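Local coordinates for protein formiminoglutamase (Trypanosoma cruzi, PDB 4MYN) that hydrolyses N-formimino-L-glutamate as an arginase-like enzyme, with manganese ions bound in an alpha/beta fold, at residues L149-P154 and A192-Y197. The protein carries 2 engineered substitutions. Residues are numbered along the deposited sequence; the frame is centred on the assembly and turned at random.
With MN (manganese (II) ion), chain B.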
loop_
_atom_site.group_PDB
_atom_site.type_symbol
_atom_site.label_atom_id
_atom_site.label_comp_id
_atom_site.label_asym_id
_atom_site.label_seq_id
_atom_site.Cartn_x
_atom_site.Cartn_y
_atom_site.Cartn_z
ATOM N N LEU A 149 -17.081 14.635 -5.244
ATOM C CA LEU A 149 -17.424 16.064 -5.185
ATOM C C LEU A 149 -18.459 16.393 -4.100
ATOM O O LEU A 149 -18.461 17.495 -3.521
ATOM C CB LEU A 149 -17.928 16.561 -6.542
ATOM C CG LEU A 149 -16.965 16.590 -7.721
ATOM C CD1 LEU A 149 -17.627 17.339 -8.866
ATOM C CD2 LEU A 149 -15.662 17.262 -7.336
ATOM N N ASP A 150 -19.349 15.441 -3.838
ATOM C CA ASP A 150 -20.329 15.577 -2.768
ATOM C C ASP A 150 -21.250 16.774 -2.975
ATOM O O ASP A 150 -21.528 17.521 -2.033
ATOM C CB ASP A 150 -19.638 15.673 -1.404
ATOM C CG ASP A 150 -19.148 14.327 -0.909
ATOM O OD1 ASP A 150 -18.963 13.412 -1.748
ATOM O OD2 ASP A 150 -18.968 14.186 0.317
ATOM N N VAL A 151 -21.705 16.940 -4.212
ATOM C CA VAL A 151 -22.705 17.951 -4.548
ATOM C C VAL A 151 -23.927 17.258 -5.125
ATOM O O VAL A 151 -24.721 17.854 -5.867
ATOM C CB VAL A 151 -22.175 19.030 -5.522
ATOM C CG1 VAL A 151 -21.014 19.783 -4.889
ATOM C CG2 VAL A 151 -21.781 18.424 -6.875
ATOM N N ARG A 152 -24.075 15.987 -4.763
ATOM C CA ARG A 152 -25.231 15.204 -5.172
ATOM C C ARG A 152 -26.524 15.864 -4.721
ATOM O O ARG A 152 -26.583 16.479 -3.652
ATOM C CB ARG A 152 -25.163 13.790 -4.590
ATOM C CG ARG A 152 -23.893 13.039 -4.942
ATOM C CD ARG A 152 -24.160 11.542 -5.030
ATOM N NE ARG A 152 -22.978 10.816 -5.483
ATOM C CZ ARG A 152 -22.769 10.429 -6.739
ATOM N NH1 ARG A 152 -23.668 10.691 -7.685
ATOM N NH2 ARG A 152 -21.659 9.772 -7.051
ATOM N N PRO A 153 -27.574 15.736 -5.539
ATOM C CA PRO A 153 -28.913 16.156 -5.105
ATOM C C PRO A 153 -29.379 15.354 -3.884
ATOM O O PRO A 153 -28.913 14.226 -3.668
ATOM C CB PRO A 153 -29.788 15.840 -6.321
ATOM C CG PRO A 153 -28.837 15.862 -7.490
ATOM C CD PRO A 153 -27.537 15.330 -6.954
ATOM N N PRO A 154 -30.290 15.933 -3.083
ATOM C CA PRO A 154 -30.881 15.257 -1.919
ATOM C C PRO A 154 -31.705 14.051 -2.368
ATOM O O PRO A 154 -31.884 13.857 -3.570
ATOM C CB PRO A 154 -31.821 16.319 -1.330
ATOM C CG PRO A 154 -31.421 17.617 -1.963
ATOM C CD PRO A 154 -30.870 17.268 -3.305
ATOM N N ALA A 192 -19.782 14.348 -14.777
ATOM C CA ALA A 192 -19.680 15.622 -15.477
ATOM C C ALA A 192 -20.708 16.655 -15.013
ATOM O O ALA A 192 -20.400 17.841 -14.949
ATOM C CB ALA A 192 -19.759 15.415 -16.984
ATOM N N LEU A 193 -21.918 16.209 -14.676
ATOM C CA LEU A 193 -22.939 17.130 -14.181
ATOM C C LEU A 193 -22.557 17.754 -12.839
ATOM O O LEU A 193 -22.852 18.921 -12.572
ATOM C CB LEU A 193 -24.303 16.445 -14.082
ATOM C CG LEU A 193 -24.970 16.066 -15.405
ATOM C CD1 LEU A 193 -26.278 15.319 -15.171
ATOM C CD2 LEU A 193 -25.210 17.298 -16.250
ATOM N N HIS A 194 -21.893 16.977 -11.989
ATOM C CA HIS A 194 -21.470 17.508 -10.701
ATOM C C HIS A 194 -20.266 18.432 -10.842
ATOM O O HIS A 194 -20.192 19.457 -10.175
ATOM C CB HIS A 194 -21.222 16.373 -9.709
ATOM C CG HIS A 194 -22.445 15.548 -9.442
ATOM N ND1 HIS A 194 -22.396 14.197 -9.177
ATOM C CD2 HIS A 194 -23.759 15.881 -9.444
ATOM C CE1 HIS A 194 -23.622 13.740 -8.996
ATOM N NE2 HIS A 194 -24.468 14.741 -9.155
ATOM N N ALA A 195 -19.339 18.088 -11.724
ATOM C CA ALA A 195 -18.232 18.996 -12.003
ATOM C C ALA A 195 -18.782 20.302 -12.574
ATOM O O ALA A 195 -18.385 21.386 -12.156
ATOM C CB ALA A 195 -17.252 18.372 -12.968
ATOM N N GLN A 196 -19.709 20.179 -13.521
ATOM C CA GLN A 196 -20.382 21.345 -14.113
ATOM C C GLN A 196 -21.006 22.249 -13.055
ATOM O O GLN A 196 -20.831 23.468 -13.085
ATOM C CB GLN A 196 -21.445 20.883 -15.114
ATOM C CG GLN A 196 -22.339 21.978 -15.658
ATOM C CD GLN A 196 -23.289 21.461 -16.712
ATOM O OE1 GLN A 196 -24.483 21.290 -16.459
ATOM N NE2 GLN A 196 -22.761 21.180 -17.899
ATOM N N TYR A 197 -21.727 21.659 -12.112
ATOM C CA TYR A 197 -22.334 22.437 -11.042
ATOM C C TYR A 197 -21.292 23.224 -10.239
ATOM O O TYR A 197 -21.478 24.398 -9.922
ATOM C CB TYR A 197 -23.137 21.517 -10.124
ATOM C CG TYR A 197 -23.792 22.224 -8.969
ATOM C CD1 TYR A 197 -23.125 22.391 -7.767
ATOM C CD2 TYR A 197 -25.089 22.721 -9.078
ATOM C CE1 TYR A 197 -23.724 23.040 -6.701
ATOM C CE2 TYR A 197 -25.693 23.365 -8.021
ATOM C CZ TYR A 197 -25.010 23.525 -6.835
ATOM O OH TYR A 197 -25.604 24.169 -5.776
HETATM MN MN MN B . -17.232 13.022 1.137
HETATM O O HOH W 1 -17.732 11.286 -0.273
HETATM O O HOH W 2 -18.865 11.468 1.818
#
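V151 and L149 press on H194 from the metal-binding loop that follows strand 141-145, and they form the tight half of a contact with helix 192-200. CG2 of V151 lies 3.5 Å from CB of H194, while CD1 of L149 reaches the helix backbone, 3.4 Å from N of A195. L149 and V151 are buried, also touching E182 of strand 180-185. Y197, one turn on from H194, adds a looser touch on V151 and makes a cation-pi contact with R167.

The other side, with R152 and P153 partly exposed around buried H194, is looser. P153 CD lies 3.8 Å from H194 NE2. R152 starts out away from the helix, but its bent chain (chi2 -149°) swings the guanidinium back, and NH1 comes within 3.3 Å of CE1 of H194, in the plane of the imidazole at its edge. The planes stand 89° apart, with H194 ND1 over one guanidinium face.

D150, between L149 and V151, turns away from the helix, and its OD2 binds manganese at 2.2 Å, alongside D146, D236 and engineered H122. In the second subunit, D15 salt-bridges R152 NH1 and D14 hydrogen-bonds H194 NE2; these carboxylates probably stabilise positive charge on R152 and could favour a protonated H194, tying this edge to the subunit interface.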